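PDB 3QTG: pyruvate kinase from Pyrobaculum aerophilum, which catalyses the last step of glycolysis, interconverting phosphoenolpyruvate and ADP with pyruvate and ATP, with the help of a divalent metal ion. Local coordinates for residues 308-321 and 334-348. Sequence-based numbering, arbitrary orientation.
Sequences VFTTASMGVDSLWL and AVSWLSRILMNVEYQ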
ATOM      1  N   VAL A 308      -1.326  31.974   5.790  1.00 37.92           N
ATOM      2  CA  VAL A 308      -0.861  31.896   4.403  1.00 37.51           C
ATOM      3  C   VAL A 308      -0.002  30.643   4.190  1.00 37.32           C
ATOM      4  O   VAL A 308      -0.143  29.947   3.176  1.00 36.09           O
ATOM      5  CB  VAL A 308      -0.033  33.153   4.002  1.00 37.62           C
ATOM      6  CG1 VAL A 308       0.560  33.019   2.560  1.00 36.93           C
ATOM      7  CG2 VAL A 308      -0.873  34.410   4.110  1.00 37.55           C
ATOM      8  N   PHE A 309       0.903  30.379   5.142  1.00 37.45           N
ATOM      9  CA  PHE A 309       1.800  29.248   5.022  1.00 37.07           C
ATOM     10  C   PHE A 309       0.959  27.961   4.917  1.00 37.05           C
ATOM     11  O   PHE A 309       1.145  27.195   4.006  1.00 36.82           O
ATOM     12  CB  PHE A 309       2.795  29.195   6.186  1.00 37.76           C
ATOM     13  CG  PHE A 309       3.747  28.029   6.115  1.00 38.07           C
ATOM     14  CD1 PHE A 309       4.989  28.166   5.494  1.00 38.68           C
ATOM     15  CD2 PHE A 309       3.392  26.790   6.644  1.00 38.58           C
ATOM     16  CE1 PHE A 309       5.868  27.087   5.423  1.00 39.16           C
ATOM     17  CE2 PHE A 309       4.258  25.694   6.566  1.00 39.61           C
ATOM     18  CZ  PHE A 309       5.494  25.844   5.958  1.00 39.50           C
ATOM     19  N   THR A 310       0.011  27.759   5.821  1.00 37.23           N
ATOM     20  CA  THR A 310      -0.769  26.513   5.831  1.00 38.15           C
ATOM     21  C   THR A 310      -1.810  26.389   4.701  1.00 38.00           C
ATOM     22  O   THR A 310      -2.040  25.300   4.166  1.00 38.76           O
ATOM     23  CB  THR A 310      -1.413  26.256   7.201  1.00 38.20           C
ATOM     24  OG1 THR A 310      -2.193  27.388   7.576  1.00 39.19           O
ATOM     25  CG2 THR A 310      -0.351  26.046   8.269  1.00 37.73           C
ATOM     26  N   THR A 311      -2.439  27.494   4.331  1.00 37.75           N
ATOM     27  CA  THR A 311      -3.315  27.504   3.150  1.00 36.98           C
ATOM     28  C   THR A 311      -2.551  27.074   1.878  1.00 36.89           C
ATOM     29  O   THR A 311      -3.020  26.189   1.144  1.00 36.17           O
ATOM     30  CB  THR A 311      -3.992  28.891   2.992  1.00 37.24           C
ATOM     31  OG1 THR A 311      -4.812  29.130   4.148  1.00 37.22           O
ATOM     32  CG2 THR A 311      -4.853  28.965   1.749  1.00 36.27           C
ATOM     33  N   ALA A 312      -1.378  27.679   1.640  1.00 36.12           N
ATOM     34  CA  ALA A 312      -0.525  27.289   0.517  1.00 36.67           C
ATOM     35  C   ALA A 312      -0.068  25.814   0.552  1.00 37.18           C
ATOM     36  O   ALA A 312      -0.024  25.168  -0.503  1.00 36.87           O
ATOM     37  CB  ALA A 312       0.684  28.233   0.368  1.00 35.51           C
ATOM     38  N   SER A 313       0.267  25.306   1.745  1.00 37.98           N
ATOM     39  CA  SER A 313       0.657  23.894   1.960  1.00 39.50           C
ATOM     40  C   SER A 313      -0.357  22.870   1.506  1.00 39.27           C
ATOM     41  O   SER A 313       0.019  21.759   1.144  1.00 38.48           O
ATOM     42  CB  SER A 313       0.917  23.616   3.443  1.00 39.87           C
ATOM     43  OG  SER A 313       2.141  24.189   3.819  1.00 44.37           O
ATOM     44  N   MET A 314      -1.640  23.233   1.574  1.00 39.82           N
ATOM     45  CA  MET A 314      -2.728  22.355   1.137  1.00 41.48           C
ATOM     46  C   MET A 314      -2.625  22.065  -0.349  1.00 38.77           C
ATOM     47  O   MET A 314      -3.235  21.126  -0.843  1.00 38.15           O
ATOM     48  CB  MET A 314      -4.086  23.010   1.374  1.00 41.05           C
ATOM     49  CG  MET A 314      -4.564  23.098   2.801  1.00 44.99           C
ATOM     50  SD  MET A 314      -6.301  23.658   2.770  1.00 49.01           S
ATOM     51  CE  MET A 314      -7.092  22.069   2.532  1.00 49.96           C
ATOM     52  N   GLY A 315      -1.876  22.899  -1.064  1.00 37.51           N
ATOM     53  CA  GLY A 315      -1.646  22.697  -2.492  1.00 36.02           C
ATOM     54  C   GLY A 315      -2.600  23.455  -3.406  1.00 35.46           C
ATOM     55  O   GLY A 315      -2.822  23.031  -4.530  1.00 35.09           O
ATOM     56  N   VAL A 316      -3.128  24.596  -2.949  1.00 34.34           N
ATOM     57  CA  VAL A 316      -3.942  25.467  -3.813  1.00 33.51           C
ATOM     58  C   VAL A 316      -3.101  26.010  -4.973  1.00 33.01           C
ATOM     59  O   VAL A 316      -1.879  26.185  -4.821  1.00 33.16           O
ATOM     60  CB  VAL A 316      -4.580  26.660  -3.012  1.00 33.84           C
ATOM     61  CG1 VAL A 316      -5.505  26.129  -1.920  1.00 32.91           C
ATOM     62  CG2 VAL A 316      -3.491  27.579  -2.405  1.00 32.03           C
ATOM     63  N   ASP A 317      -3.743  26.283  -6.115  1.00 31.91           N
ATOM     64  CA  ASP A 317      -3.051  26.858  -7.274  1.00 31.49           C
ATOM     65  C   ASP A 317      -2.627  28.303  -7.032  1.00 31.78           C
ATOM     66  O   ASP A 317      -1.571  28.721  -7.506  1.00 32.36           O
ATOM     67  CB  ASP A 317      -3.933  26.885  -8.531  1.00 31.56           C
ATOM     68  CG  ASP A 317      -4.329  25.517  -9.024  1.00 31.84           C
ATOM     69  OD1 ASP A 317      -3.822  25.088 -10.093  1.00 30.46           O
ATOM     70  OD2 ASP A 317      -5.178  24.894  -8.369  1.00 32.02           O
ATOM     71  N   SER A 318      -3.486  29.080  -6.376  1.00 31.83           N
ATOM     72  CA  SER A 318      -3.239  30.522  -6.161  1.00 32.57           C
ATOM     73  C   SER A 318      -3.845  31.106  -4.873  1.00 33.31           C
ATOM     74  O   SER A 318      -4.778  30.523  -4.275  1.00 33.43           O
ATOM     75  CB  SER A 318      -3.662  31.352  -7.385  1.00 31.44           C
ATOM     76  OG  SER A 318      -5.004  31.097  -7.755  1.00 33.32           O
ATOM     77  N   LEU A 319      -3.290  32.254  -4.461  1.00 33.67           N
ATOM     78  CA  LEU A 319      -3.790  33.064  -3.346  1.00 34.69           C
ATOM     79  C   LEU A 319      -4.042  34.479  -3.858  1.00 35.30           C
ATOM     80  O   LEU A 319      -3.203  35.059  -4.554  1.00 35.59           O
ATOM     81  CB  LEU A 319      -2.816  33.086  -2.152  1.00 33.98           C
ATOM     82  CG  LEU A 319      -2.396  31.739  -1.502  1.00 36.47           C
ATOM     83  CD1 LEU A 319      -1.218  31.919  -0.566  1.00 38.03           C
ATOM     84  CD2 LEU A 319      -3.529  31.054  -0.747  1.00 36.32           C
ATOM     85  N   TRP A 320      -5.215  35.019  -3.534  1.00 35.54           N
ATOM     86  CA  TRP A 320      -5.646  36.293  -4.090  1.00 36.16           C
ATOM     87  C   TRP A 320      -5.728  37.324  -2.972  1.00 36.77           C
ATOM     88  O   TRP A 320      -6.514  37.179  -2.050  1.00 36.18           O
ATOM     89  CB  TRP A 320      -7.033  36.137  -4.722  1.00 36.46           C
ATOM     90  CG  TRP A 320      -7.128  35.202  -5.905  1.00 35.87           C
ATOM     91  CD1 TRP A 320      -6.196  34.287  -6.331  1.00 35.31           C
ATOM     92  CD2 TRP A 320      -8.232  35.098  -6.812  1.00 36.32           C
ATOM     93  NE1 TRP A 320      -6.653  33.634  -7.451  1.00 36.57           N
ATOM     94  CE2 TRP A 320      -7.898  34.120  -7.772  1.00 35.82           C
ATOM     95  CE3 TRP A 320      -9.466  35.761  -6.921  1.00 36.55           C
ATOM     96  CZ2 TRP A 320      -8.765  33.769  -8.824  1.00 38.08           C
ATOM     97  CZ3 TRP A 320     -10.325  35.402  -7.960  1.00 37.17           C
ATOM     98  CH2 TRP A 320      -9.974  34.410  -8.892  1.00 35.22           C
ATOM     99  N   LEU A 321      -4.910  38.359  -3.055  1.00 38.28           N
ATOM    100  CA  LEU A 321      -5.053  39.520  -2.180  1.00 39.35           C
ATOM    101  C   LEU A 321      -6.139  40.437  -2.712  1.00 41.36           C
ATOM    102  O   LEU A 321      -6.236  40.660  -3.925  1.00 41.79           O
ATOM    103  CB  LEU A 321      -3.728  40.278  -2.087  1.00 39.66           C
ATOM    104  CG  LEU A 321      -2.489  39.500  -1.620  1.00 39.45           C
ATOM    105  CD1 LEU A 321      -1.264  40.410  -1.490  1.00 38.76           C
ATOM    106  CD2 LEU A 321      -2.762  38.767  -0.310  1.00 37.81           C
ATOM    107  N   ALA A 334       2.541  44.227   0.866  1.00 46.46           N
ATOM    108  CA  ALA A 334       1.581  43.127   0.894  1.00 45.70           C
ATOM    109  C   ALA A 334       1.941  42.020  -0.097  1.00 45.42           C
ATOM    110  O   ALA A 334       2.023  40.865   0.305  1.00 45.39           O
ATOM    111  CB  ALA A 334       0.164  43.634   0.670  1.00 45.24           C
ATOM    112  N   VAL A 335       2.198  42.370  -1.362  1.00 45.24           N
ATOM    113  CA  VAL A 335       2.632  41.372  -2.356  1.00 44.98           C
ATOM    114  C   VAL A 335       4.034  40.836  -2.096  1.00 45.83           C
ATOM    115  O   VAL A 335       4.351  39.678  -2.429  1.00 45.71           O
ATOM    116  CB  VAL A 335       2.494  41.853  -3.832  1.00 45.01           C
ATOM    117  CG1 VAL A 335       1.028  42.143  -4.170  1.00 44.69           C
ATOM    118  CG2 VAL A 335       3.394  43.052  -4.143  1.00 44.95           C
ATOM    119  N   SER A 336       4.870  41.678  -1.492  1.00 46.42           N
ATOM    120  CA  SER A 336       6.234  41.305  -1.172  1.00 46.99           C
ATOM    121  C   SER A 336       6.228  40.247  -0.070  1.00 46.34           C
ATOM    122  O   SER A 336       6.891  39.227  -0.199  1.00 46.59           O
ATOM    123  CB  SER A 336       7.039  42.544  -0.774  1.00 48.06           C
ATOM    124  OG  SER A 336       8.389  42.210  -0.517  1.00 51.21           O
ATOM    125  N   TRP A 337       5.443  40.470   0.983  1.00 46.20           N
ATOM    126  CA  TRP A 337       5.271  39.483   2.054  1.00 45.57           C
ATOM    127  C   TRP A 337       4.574  38.185   1.620  1.00 44.87           C
ATOM    128  O   TRP A 337       4.953  37.106   2.075  1.00 44.07           O
ATOM    129  CB  TRP A 337       4.560  40.101   3.249  1.00 45.98           C
ATOM    130  CG  TRP A 337       5.522  40.679   4.222  1.00 47.37           C
ATOM    131  CD1 TRP A 337       5.855  42.003   4.371  1.00 48.51           C
ATOM    132  CD2 TRP A 337       6.304  39.960   5.178  1.00 47.71           C
ATOM    133  NE1 TRP A 337       6.783  42.143   5.364  1.00 47.77           N
ATOM    134  CE2 TRP A 337       7.082  40.910   5.878  1.00 48.27           C
ATOM    135  CE3 TRP A 337       6.415  38.604   5.520  1.00 47.60           C
ATOM    136  CZ2 TRP A 337       7.965  40.550   6.906  1.00 48.84           C
ATOM    137  CZ3 TRP A 337       7.301  38.242   6.539  1.00 48.13           C
ATOM    138  CH2 TRP A 337       8.064  39.215   7.219  1.00 49.41           C
ATOM    139  N   LEU A 338       3.576  38.293   0.737  1.00 44.34           N
ATOM    140  CA  LEU A 338       2.946  37.105   0.134  1.00 44.17           C
ATOM    141  C   LEU A 338       3.972  36.160  -0.519  1.00 44.75           C
ATOM    142  O   LEU A 338       4.037  34.961  -0.212  1.00 44.24           O
ATOM    143  CB  LEU A 338       1.884  37.504  -0.898  1.00 43.23           C
ATOM    144  CG  LEU A 338       1.121  36.294  -1.447  1.00 42.92           C
ATOM    145  CD1 LEU A 338       0.521  35.417  -0.300  1.00 41.55           C
ATOM    146  CD2 LEU A 338       0.040  36.711  -2.448  1.00 42.86           C
ATOM    147  N   SER A 339       4.775  36.738  -1.406  1.00 45.35           N
ATOM    148  CA  SER A 339       5.769  36.026  -2.198  1.00 45.74           C
ATOM    149  C   SER A 339       6.884  35.433  -1.338  1.00 46.24           C
ATOM    150  O   SER A 339       7.333  34.305  -1.571  1.00 46.25           O
ATOM    151  CB  SER A 339       6.350  37.000  -3.231  1.00 45.77           C
ATOM    152  OG  SER A 339       7.017  36.318  -4.255  1.00 46.04           O
ATOM    153  N   ARG A 340       7.321  36.209  -0.350  1.00 46.72           N
ATOM    154  CA  ARG A 340       8.331  35.789   0.612  1.00 47.32           C
ATOM    155  C   ARG A 340       7.868  34.566   1.428  1.00 46.94           C
ATOM    156  O   ARG A 340       8.609  33.597   1.555  1.00 47.18           O
ATOM    157  CB  ARG A 340       8.646  36.960   1.540  1.00 47.91           C
ATOM    158  CG  ARG A 340       9.831  36.751   2.453  1.00 50.93           C
ATOM    159  CD  ARG A 340       9.957  37.916   3.443  1.00 58.13           C
ATOM    160  NE  ARG A 340       9.583  39.211   2.852  1.00 61.56           N
ATOM    161  CZ  ARG A 340       9.995  40.394   3.309  1.00 64.97           C
ATOM    162  NH1 ARG A 340      10.807  40.449   4.366  1.00 66.37           N
ATOM    163  NH2 ARG A 340       9.605  41.523   2.708  1.00 64.38           N
ATOM    164  N   ILE A 341       6.650  34.618   1.972  1.00 46.11           N
ATOM    165  CA  ILE A 341       6.067  33.478   2.718  1.00 45.38           C
ATOM    166  C   ILE A 341       5.996  32.217   1.870  1.00 45.48           C
ATOM    167  O   ILE A 341       6.284  31.127   2.354  1.00 45.41           O
ATOM    168  CB  ILE A 341       4.648  33.783   3.286  1.00 45.11           C
ATOM    169  CG1 ILE A 341       4.713  34.902   4.342  1.00 44.61           C
ATOM    170  CG2 ILE A 341       3.995  32.478   3.876  1.00 44.89           C
ATOM    171  CD1 ILE A 341       3.379  35.593   4.627  1.00 43.54           C
ATOM    172  N   LEU A 342       5.604  32.375   0.609  1.00 45.90           N
ATOM    173  CA  LEU A 342       5.446  31.249  -0.310  1.00 46.66           C
ATOM    174  C   LEU A 342       6.771  30.541  -0.587  1.00 48.11           C
ATOM    175  O   LEU A 342       6.819  29.308  -0.715  1.00 47.99           O
ATOM    176  CB  LEU A 342       4.762  31.689  -1.618  1.00 45.82           C
ATOM    177  CG  LEU A 342       3.304  32.154  -1.468  1.00 45.37           C
ATOM    178  CD1 LEU A 342       2.662  32.545  -2.805  1.00 42.90           C
ATOM    179  CD2 LEU A 342       2.469  31.122  -0.748  1.00 43.73           C
ATOM    180  N   MET A 343       7.848  31.324  -0.661  1.00 49.49           N
ATOM    181  CA  MET A 343       9.180  30.774  -0.875  1.00 51.56           C
ATOM    182  C   MET A 343       9.608  29.853   0.261  1.00 51.07           C
ATOM    183  O   MET A 343      10.514  29.046   0.101  1.00 51.86           O
ATOM    184  CB  MET A 343      10.204  31.894  -1.104  1.00 52.17           C
ATOM    185  CG  MET A 343       9.976  32.612  -2.429  1.00 52.47           C
ATOM    186  SD  MET A 343      11.194  33.882  -2.816  1.00 56.06           S
ATOM    187  CE  MET A 343      10.635  34.368  -4.465  1.00 55.16           C
ATOM    188  N   ASN A 344       8.931  29.958   1.397  1.00 50.54           N
ATOM    189  CA  ASN A 344       9.224  29.107   2.548  1.00 50.35           C
ATOM    190  C   ASN A 344       8.372  27.847   2.629  1.00 49.39           C
ATOM    191  O   ASN A 344       8.683  26.955   3.417  1.00 49.90           O
ATOM    192  CB  ASN A 344       9.058  29.897   3.849  1.00 50.42           C
ATOM    193  CG  ASN A 344      10.136  30.929   4.033  1.00 52.16           C
ATOM    194  OD1 ASN A 344      11.241  30.619   4.501  1.00 50.51           O
ATOM    195  ND2 ASN A 344       9.835  32.175   3.638  1.00 51.96           N
ATOM    196  N   VAL A 345       7.300  27.784   1.843  1.00 47.85           N
ATOM    197  CA  VAL A 345       6.303  26.712   1.977  1.00 47.12           C
ATOM    198  C   VAL A 345       6.868  25.302   1.707  1.00 47.10           C
ATOM    199  O   VAL A 345       7.583  25.086   0.745  1.00 46.47           O
ATOM    200  CB  VAL A 345       5.014  26.988   1.136  1.00 46.14           C
ATOM    201  CG1 VAL A 345       4.053  25.817   1.196  1.00 44.59           C
ATOM    202  CG2 VAL A 345       4.303  28.233   1.656  1.00 46.85           C
ATOM    203  N   GLU A 346       6.566  24.354   2.586  1.00 47.80           N
ATOM    204  CA  GLU A 346       6.721  22.957   2.211  1.00 48.93           C
ATOM    205  C   GLU A 346       5.329  22.364   2.125  1.00 47.84           C
ATOM    206  O   GLU A 346       4.482  22.594   2.987  1.00 47.63           O
ATOM    207  CB  GLU A 346       7.669  22.183   3.143  1.00 49.19           C
ATOM    208  CG  GLU A 346       7.107  21.794   4.496  1.00 51.73           C
ATOM    209  CD  GLU A 346       8.074  20.934   5.334  1.00 53.96           C
ATOM    210  OE1 GLU A 346       9.300  21.226   5.336  1.00 58.83           O
ATOM    211  OE2 GLU A 346       7.603  19.961   5.987  1.00 59.15           O
ATOM    212  N   TYR A 347       5.091  21.645   1.045  1.00 47.70           N
ATOM    213  CA  TYR A 347       3.750  21.257   0.662  1.00 47.80           C
ATOM    214  C   TYR A 347       3.418  19.913   1.247  1.00 49.69           C
ATOM    215  O   TYR A 347       4.232  18.993   1.212  1.00 49.74           O
ATOM    216  CB  TYR A 347       3.625  21.232  -0.861  1.00 45.74           C
ATOM    217  CG  TYR A 347       3.732  22.618  -1.460  1.00 43.84           C
ATOM    218  CD1 TYR A 347       2.632  23.474  -1.467  1.00 41.50           C
ATOM    219  CD2 TYR A 347       4.934  23.086  -1.987  1.00 41.73           C
ATOM    220  CE1 TYR A 347       2.725  24.757  -1.979  1.00 41.29           C
ATOM    221  CE2 TYR A 347       5.033  24.389  -2.517  1.00 40.60           C
ATOM    222  CZ  TYR A 347       3.921  25.203  -2.515  1.00 41.81           C
ATOM    223  OH  TYR A 347       3.976  26.481  -3.023  1.00 43.06           O
ATOM    224  N   GLN A 348       2.221  19.797   1.788  1.00 51.86           N
ATOM    225  CA  GLN A 348       1.809  18.523   2.331  1.00 54.95           C
ATOM    226  C   GLN A 348       1.031  17.742   1.303  1.00 55.84           C
ATOM    227  O   GLN A 348      -0.009  18.201   0.843  1.00 56.19           O
ATOM    228  CB  GLN A 348       1.037  18.695   3.628  1.00 55.32           C
ATOM    229  CG  GLN A 348       1.943  18.523   4.838  1.00 58.89           C
ATOM    230  CD  GLN A 348       1.325  19.047   6.126  1.00 63.03           C
ATOM    231  OE1 GLN A 348       1.449  18.416   7.184  1.00 64.24           O
ATOM    232  NE2 GLN A 348       0.660  20.212   6.048  1.00 62.69           N
TER
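L338 packs against L319, L321 and V308 where the (beta/alpha)8 barrel of pyruvate kinase closes: strand 318-321 is the eighth barrel strand, and helix 331-343 lies outside it, its segment 334-343 running nearly antiparallel to the strand, with helix 302-313 as its neighbour. L338 CG stands anti to the backbone N, which points the branch at strand and helix; chi2 of 53° then turns CD1 to V308 and L319 and CD2 to L321. CD1 lies 3.7 Å from V308 CG1, whose side chain it crosses almost at right angles, and also touches L319 CD1; CD2 meets L321 CG tip to tip. L321 CD1 reaches on to A334 and V335, near the helix start. One turn after L338, L342 slides past L319 in the opposite direction and presses CD2 against A312 CB at 3.6 Å, while I341 CG2 covers V308 CG1. The segments 308-313 and 334-343 cross at -58°, their axes 9.6 Å apart at the closest. F309 holds CG anti to the backbone N, which carries the ring out to the turn after helix 331-343, where CE1 meets N344 O edge-on, near the ring plane, at 3.5 Å, and CD1 touches V345 CG2. The other V345 methyl, CG1, sits 3.6 Å above one face of Y347, offset toward the rim. The Y347 hydroxyl is hydrogen-bonded to T17, and R271 of the second subunit forms a salt bridge with E346, so this tail also borders a subunit interface. S313 OG lies 3.0 Å from E346 O, with F309 O also within reach of its single proton. S313 O accepts a hydrogen bond from Q348 N (3.0 Å, 154° at the hydrogen). Beside it A312 O, which also accepts a hydrogen bond from G315 N, faces the Y347 ring edge, 3.1 Å from CE1.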